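Local structure of aminopeptidase N (Francisella tularensis subsp. tularensis, 5DLL) at residues D585-H599 with Q642-V654. The protein is a zinc-dependent M1-family aminopeptidase that removes N-terminal amino acids from peptides, probably helping to degrade intracellular peptides left by protein breakdown. Numbering follows the deposited sequence.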
loop_
_atom_site.group_PDB
_atom_site.type_symbol
_atom_site.label_atom_id
_atom_site.label_comp_id
_atom_site.label_asym_id
_atom_site.label_seq_id
_atom_site.Cartn_x
_atom_site.Cartn_y
_atom_site.Cartn_z
ATOM N N ASP A 585 -3.381 -33.043 -18.126
ATOM C CA ASP A 585 -4.783 -33.241 -17.766
ATOM C C ASP A 585 -4.913 -33.251 -16.250
ATOM O O ASP A 585 -3.915 -33.311 -15.525
ATOM C CB ASP A 585 -5.325 -34.554 -18.351
ATOM C CG ASP A 585 -5.552 -34.484 -19.854
ATOM O OD1 ASP A 585 -5.862 -33.388 -20.371
ATOM O OD2 ASP A 585 -5.437 -35.538 -20.519
ATOM N N LEU A 586 -6.152 -33.197 -15.778
ATOM C CA LEU A 586 -6.429 -33.032 -14.356
ATOM C C LEU A 586 -6.417 -34.376 -13.616
ATOM O O LEU A 586 -7.130 -35.310 -13.985
ATOM C CB LEU A 586 -7.773 -32.322 -14.179
ATOM C CG LEU A 586 -7.973 -31.482 -12.919
ATOM C CD1 LEU A 586 -6.885 -30.425 -12.769
ATOM C CD2 LEU A 586 -9.351 -30.837 -12.960
ATOM N N ASN A 587 -5.601 -34.453 -12.568
ATOM C CA ASN A 587 -5.431 -35.672 -11.778
ATOM C C ASN A 587 -6.713 -36.045 -11.016
ATOM O O ASN A 587 -7.518 -35.180 -10.672
ATOM C CB ASN A 587 -4.254 -35.478 -10.807
ATOM C CG ASN A 587 -3.735 -36.779 -10.228
ATOM O OD1 ASN A 587 -4.443 -37.784 -10.165
ATOM N ND2 ASN A 587 -2.482 -36.762 -9.791
ATOM N N ASP A 588 -6.893 -37.338 -10.758
ATOM C CA ASP A 588 -8.073 -37.833 -10.040
ATOM C C ASP A 588 -7.999 -37.499 -8.539
ATOM O O ASP A 588 -8.984 -37.063 -7.942
ATOM C CB ASP A 588 -8.217 -39.351 -10.243
ATOM C CG ASP A 588 -9.665 -39.794 -10.419
ATOM O OD1 ASP A 588 -10.549 -38.929 -10.597
ATOM O OD2 ASP A 588 -9.914 -41.019 -10.400
ATOM N N GLU A 589 -6.823 -37.696 -7.944
ATOM C CA GLU A 589 -6.602 -37.377 -6.533
ATOM C C GLU A 589 -6.619 -35.867 -6.305
ATOM O O GLU A 589 -6.937 -35.405 -5.207
ATOM C CB GLU A 589 -5.275 -37.961 -6.035
ATOM C CG GLU A 589 -5.277 -39.477 -5.872
ATOM C CD GLU A 589 -5.133 -40.224 -7.189
ATOM O OE1 GLU A 589 -4.181 -39.929 -7.941
ATOM O OE2 GLU A 589 -5.970 -41.111 -7.475
ATOM N N PHE A 590 -6.266 -35.107 -7.342
ATOM C CA PHE A 590 -6.350 -33.645 -7.308
ATOM C C PHE A 590 -7.803 -33.175 -7.212
ATOM O O PHE A 590 -8.140 -32.372 -6.346
ATOM C CB PHE A 590 -5.676 -33.040 -8.549
ATOM C CG PHE A 590 -5.755 -31.540 -8.619
ATOM C CD1 PHE A 590 -4.867 -30.749 -7.899
ATOM C CD2 PHE A 590 -6.716 -30.916 -9.408
ATOM C CE1 PHE A 590 -4.938 -29.366 -7.958
ATOM C CE2 PHE A 590 -6.793 -29.534 -9.471
ATOM C CZ PHE A 590 -5.903 -28.758 -8.745
ATOM N N LEU A 591 -8.653 -33.680 -8.103
ATOM C CA LEU A 591 -10.082 -33.347 -8.104
ATOM C C LEU A 591 -10.748 -33.519 -6.738
ATOM O O LEU A 591 -11.576 -32.700 -6.341
ATOM C CB LEU A 591 -10.824 -34.221 -9.119
ATOM C CG LEU A 591 -10.618 -33.881 -10.594
ATOM C CD1 LEU A 591 -10.977 -35.070 -11.472
ATOM C CD2 LEU A 591 -11.429 -32.654 -10.980
ATOM N N ASN A 592 -10.398 -34.593 -6.034
ATOM C CA ASN A 592 -11.045 -34.925 -4.766
ATOM C C ASN A 592 -10.535 -34.085 -3.603
ATOM O O ASN A 592 -11.283 -33.824 -2.662
ATOM C CB ASN A 592 -10.898 -36.417 -4.455
ATOM C CG ASN A 592 -11.662 -37.293 -5.432
ATOM O OD1 ASN A 592 -12.838 -37.050 -5.720
ATOM N ND2 ASN A 592 -10.997 -38.321 -5.948
ATOM N N ALA A 593 -9.270 -33.674 -3.658
ATOM C CA ALA A 593 -8.738 -32.695 -2.702
ATOM C C ALA A 593 -9.382 -31.324 -2.944
ATOM O O ALA A 593 -9.685 -30.587 -2.005
ATOM C CB ALA A 593 -7.223 -32.600 -2.814
ATOM N N PHE A 594 -9.598 -31.010 -4.217
ATOM C CA PHE A 594 -10.277 -29.784 -4.638
ATOM C C PHE A 594 -11.737 -29.774 -4.181
ATOM O O PHE A 594 -12.248 -28.754 -3.724
ATOM C CB PHE A 594 -10.212 -29.680 -6.166
ATOM C CG PHE A 594 -10.248 -28.276 -6.694
ATOM C CD1 PHE A 594 -9.098 -27.500 -6.708
ATOM C CD2 PHE A 594 -11.418 -27.747 -7.221
ATOM C CE1 PHE A 594 -9.119 -26.211 -7.212
ATOM C CE2 PHE A 594 -11.444 -26.460 -7.730
ATOM C CZ PHE A 594 -10.295 -25.691 -7.724
ATOM N N LYS A 595 -12.394 -30.923 -4.320
ATOM C CA LYS A 595 -13.785 -31.102 -3.904
ATOM C C LYS A 595 -13.962 -30.912 -2.391
ATOM O O LYS A 595 -14.922 -30.282 -1.945
ATOM C CB LYS A 595 -14.265 -32.506 -4.315
ATOM C CG LYS A 595 -15.752 -32.770 -4.105
ATOM C CD LYS A 595 -16.067 -34.262 -4.040
ATOM C CE LYS A 595 -16.091 -34.918 -5.414
ATOM N NZ LYS A 595 -17.353 -34.636 -6.157
ATOM N N SER A 596 -13.035 -31.465 -1.611
ATOM C CA SER A 596 -13.133 -31.435 -0.151
ATOM C C SER A 596 -12.934 -30.027 0.394
ATOM O O SER A 596 -13.601 -29.627 1.348
ATOM C CB SER A 596 -12.107 -32.382 0.475
ATOM O OG SER A 596 -10.787 -31.947 0.200
ATOM N N ILE A 597 -12.011 -29.284 -0.210
ATOM C CA ILE A 597 -11.814 -27.882 0.134
ATOM C C ILE A 597 -13.110 -27.111 -0.132
ATOM O O ILE A 597 -13.548 -26.310 0.694
ATOM C CB ILE A 597 -10.660 -27.252 -0.675
ATOM C CG1 ILE A 597 -9.312 -27.907 -0.321
ATOM C CG2 ILE A 597 -10.595 -25.744 -0.446
ATOM C CD1 ILE A 597 -8.688 -27.433 0.975
ATOM N N LEU A 598 -13.725 -27.378 -1.281
ATOM C CA LEU A 598 -14.965 -26.709 -1.682
ATOM C C LEU A 598 -16.115 -26.935 -0.703
ATOM O O LEU A 598 -16.918 -26.031 -0.480
ATOM C CB LEU A 598 -15.379 -27.156 -3.092
ATOM C CG LEU A 598 -16.727 -26.680 -3.640
ATOM C CD1 LEU A 598 -16.801 -25.164 -3.715
ATOM C CD2 LEU A 598 -16.968 -27.299 -5.008
ATOM N N HIS A 599 -16.191 -28.132 -0.124
ATOM C CA HIS A 599 -17.265 -28.467 0.817
ATOM C C HIS A 599 -16.846 -28.390 2.289
ATOM O O HIS A 599 -17.566 -28.878 3.161
ATOM C CB HIS A 599 -17.819 -29.865 0.507
ATOM C CG HIS A 599 -18.609 -29.932 -0.761
ATOM N ND1 HIS A 599 -19.819 -29.292 -0.917
ATOM C CD2 HIS A 599 -18.366 -30.569 -1.931
ATOM C CE1 HIS A 599 -20.287 -29.529 -2.130
ATOM N NE2 HIS A 599 -19.424 -30.301 -2.764
ATOM N N GLN A 642 -12.314 -28.183 -17.227
ATOM C CA GLN A 642 -12.493 -29.507 -16.635
ATOM C C GLN A 642 -13.149 -29.422 -15.255
ATOM O O GLN A 642 -14.166 -30.071 -15.009
ATOM C CB GLN A 642 -11.164 -30.264 -16.561
ATOM C CG GLN A 642 -10.709 -30.814 -17.906
ATOM C CD GLN A 642 -9.528 -31.765 -17.798
ATOM O OE1 GLN A 642 -9.387 -32.495 -16.816
ATOM N NE2 GLN A 642 -8.677 -31.771 -18.822
ATOM N N LEU A 643 -12.579 -28.608 -14.372
ATOM C CA LEU A 643 -13.134 -28.404 -13.028
ATOM C C LEU A 643 -14.584 -27.936 -13.084
ATOM O O LEU A 643 -15.421 -28.391 -12.304
ATOM C CB LEU A 643 -12.318 -27.367 -12.263
ATOM C CG LEU A 643 -10.882 -27.747 -11.902
ATOM C CD1 LEU A 643 -10.079 -26.498 -11.567
ATOM C CD2 LEU A 643 -10.866 -28.729 -10.741
ATOM N N ALA A 644 -14.862 -27.014 -14.002
ATOM C CA ALA A 644 -16.213 -26.503 -14.227
ATOM C C ALA A 644 -17.214 -27.612 -14.529
ATOM O O ALA A 644 -18.332 -27.592 -14.012
ATOM C CB ALA A 644 -16.202 -25.499 -15.370
ATOM N N ASP A 645 -16.802 -28.566 -15.369
ATOM C CA ASP A 645 -17.679 -29.637 -15.864
ATOM C C ASP A 645 -17.785 -30.830 -14.916
ATOM O O ASP A 645 -18.885 -31.328 -14.659
ATOM C CB ASP A 645 -17.201 -30.131 -17.238
ATOM C CG ASP A 645 -17.601 -29.201 -18.377
ATOM O OD1 ASP A 645 -18.592 -28.449 -18.238
ATOM O OD2 ASP A 645 -16.929 -29.233 -19.428
ATOM N N LYS A 646 -16.646 -31.299 -14.413
ATOM C CA LYS A 646 -16.634 -32.448 -13.506
ATOM C C LYS A 646 -17.321 -32.118 -12.182
ATOM O O LYS A 646 -18.158 -32.886 -11.713
ATOM C CB LYS A 646 -15.206 -32.940 -13.251
ATOM C CG LYS A 646 -14.472 -33.377 -14.507
ATOM C CD LYS A 646 -13.408 -34.421 -14.206
ATOM C CE LYS A 646 -12.336 -34.464 -15.285
ATOM N NZ LYS A 646 -12.903 -34.522 -16.661
ATOM N N LEU A 647 -16.984 -30.972 -11.594
ATOM C CA LEU A 647 -17.593 -30.544 -10.334
ATOM C C LEU A 647 -18.771 -29.586 -10.553
ATOM O O LEU A 647 -19.046 -28.739 -9.701
ATOM C CB LEU A 647 -16.548 -29.874 -9.431
ATOM C CG LEU A 647 -15.196 -30.579 -9.282
ATOM C CD1 LEU A 647 -14.276 -29.773 -8.382
ATOM C CD2 LEU A 647 -15.371 -31.986 -8.740
ATOM N N LYS A 648 -19.479 -29.736 -11.674
ATOM C CA LYS A 648 -20.561 -28.815 -12.036
ATOM C C LYS A 648 -21.683 -28.775 -10.997
ATOM O O LYS A 648 -22.177 -27.698 -10.661
ATOM C CB LYS A 648 -21.144 -29.171 -13.407
ATOM C CG LYS A 648 -22.006 -28.064 -13.988
ATOM C CD LYS A 648 -22.430 -28.351 -15.419
ATOM C CE LYS A 648 -22.888 -27.076 -16.113
ATOM N NZ LYS A 648 -23.906 -27.334 -17.169
ATOM N N ASP A 649 -22.083 -29.945 -10.504
ATOM C CA ASP A 649 -23.133 -30.046 -9.486
ATOM C C ASP A 649 -22.703 -29.390 -8.177
ATOM O O ASP A 649 -23.526 -28.790 -7.479
ATOM C CB ASP A 649 -23.504 -31.512 -9.220
ATOM C CG ASP A 649 -24.181 -32.182 -10.411
ATOM O OD1 ASP A 649 -24.760 -31.479 -11.269
ATOM O OD2 ASP A 649 -24.136 -33.426 -10.486
ATOM N N ASP A 650 -21.416 -29.510 -7.856
ATOM C CA ASP A 650 -20.859 -28.944 -6.624
ATOM C C ASP A 650 -20.853 -27.416 -6.664
ATOM O O ASP A 650 -21.221 -26.769 -5.682
ATOM C CB ASP A 650 -19.427 -29.441 -6.382
ATOM C CG ASP A 650 -19.318 -30.959 -6.364
ATOM O OD1 ASP A 650 -19.762 -31.601 -7.342
ATOM O OD2 ASP A 650 -18.771 -31.502 -5.377
ATOM N N TRP A 651 -20.426 -26.850 -7.795
ATOM C CA TRP A 651 -20.414 -25.394 -7.981
ATOM C C TRP A 651 -21.820 -24.826 -7.805
ATOM O O TRP A 651 -22.006 -23.801 -7.154
ATOM C CB TRP A 651 -19.870 -25.001 -9.370
ATOM C CG TRP A 651 -18.466 -25.465 -9.651
ATOM C CD1 TRP A 651 -18.057 -26.273 -10.675
ATOM C CD2 TRP A 651 -17.295 -25.155 -8.896
ATOM N NE1 TRP A 651 -16.701 -26.486 -10.603
ATOM C CE2 TRP A 651 -16.208 -25.813 -9.518
ATOM C CE3 TRP A 651 -17.054 -24.383 -7.755
ATOM C CZ2 TRP A 651 -14.903 -25.720 -9.036
ATOM C CZ3 TRP A 651 -15.758 -24.290 -7.276
ATOM C CH2 TRP A 651 -14.701 -24.956 -7.914
ATOM N N LEU A 652 -22.801 -25.506 -8.397
ATOM C CA LEU A 652 -24.209 -25.120 -8.296
ATOM C C LEU A 652 -24.734 -25.193 -6.861
ATOM O O LEU A 652 -25.459 -24.301 -6.413
ATOM C CB LEU A 652 -25.063 -26.013 -9.203
ATOM C CG LEU A 652 -26.584 -25.844 -9.122
ATOM C CD1 LEU A 652 -26.997 -24.407 -9.397
ATOM C CD2 LEU A 652 -27.267 -26.792 -10.093
ATOM N N ALA A 653 -24.375 -26.263 -6.154
ATOM C CA ALA A 653 -24.840 -26.485 -4.781
ATOM C C ALA A 653 -24.314 -25.410 -3.832
ATOM O O ALA A 653 -25.084 -24.758 -3.115
ATOM C CB ALA A 653 -24.413 -27.866 -4.297
ATOM N N VAL A 654 -22.999 -25.223 -3.850
ATOM C CA VAL A 654 -22.352 -24.232 -2.999
ATOM C C VAL A 654 -22.769 -22.809 -3.385
ATOM O O VAL A 654 -22.859 -21.940 -2.522
ATOM C CB VAL A 654 -20.815 -24.372 -3.025
ATOM C CG1 VAL A 654 -20.160 -23.285 -2.186
ATOM C CG2 VAL A 654 -20.396 -25.743 -2.507
#
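Leu-643 and Phe-594 lie at the middle of a helix-to-helix packing in the C-terminal helical, ARM-repeat-like domain of this M1 aminopeptidase. Helix 588-598 rests on the kink where helix 642-646 gives way to helix 648-654: its axis runs nearly parallel to the latter (10°) and crosses the former at -70°. The buried side is tight and apolar. Leu-643 CD2 sits over one face of the Phe-594 ring, 4.0 Å from its centroid, as a CH-pi contact, and also meets Leu-586 CD2. Leu-647 CD1 and the benzo end of Trp-651 line the edge of the same phenyl ring, with Phe-594 CE2 3.6 Å from Trp-651 CH2. Leu-598 drops CD2 over a face of the Trp-651 six-membered ring, while its CD1 reaches Val-654 CG2. Trp-651 is held across the kink by its NE1, which donates to Leu-643 O at 2.9 Å; Leu-647 N reaches that oxygen from the opposite face of the carbonyl plane. Leu-612 of helix 605-612, and Tyr-683 of helix 668-685 with its ring stacked on Trp-651, extend this core.

The other side is polar and looser. Lys-646 crosses Leu-591 at about a right angle, its CD against CD1, and Gln-642 OE1 accepts a weak bond from Leu-586 N. Lys-595, bent at chi3 and chi4, curls NZ back to a long salt bridge with Asp-650, 3.5 Å from OD2. The same OD2 accepts from His-599 NE2 at 2.9 Å; OD2 lies almost in the imidazole plane, whereas NE2 meets it on the anti side, 35° out of the carboxylate plane.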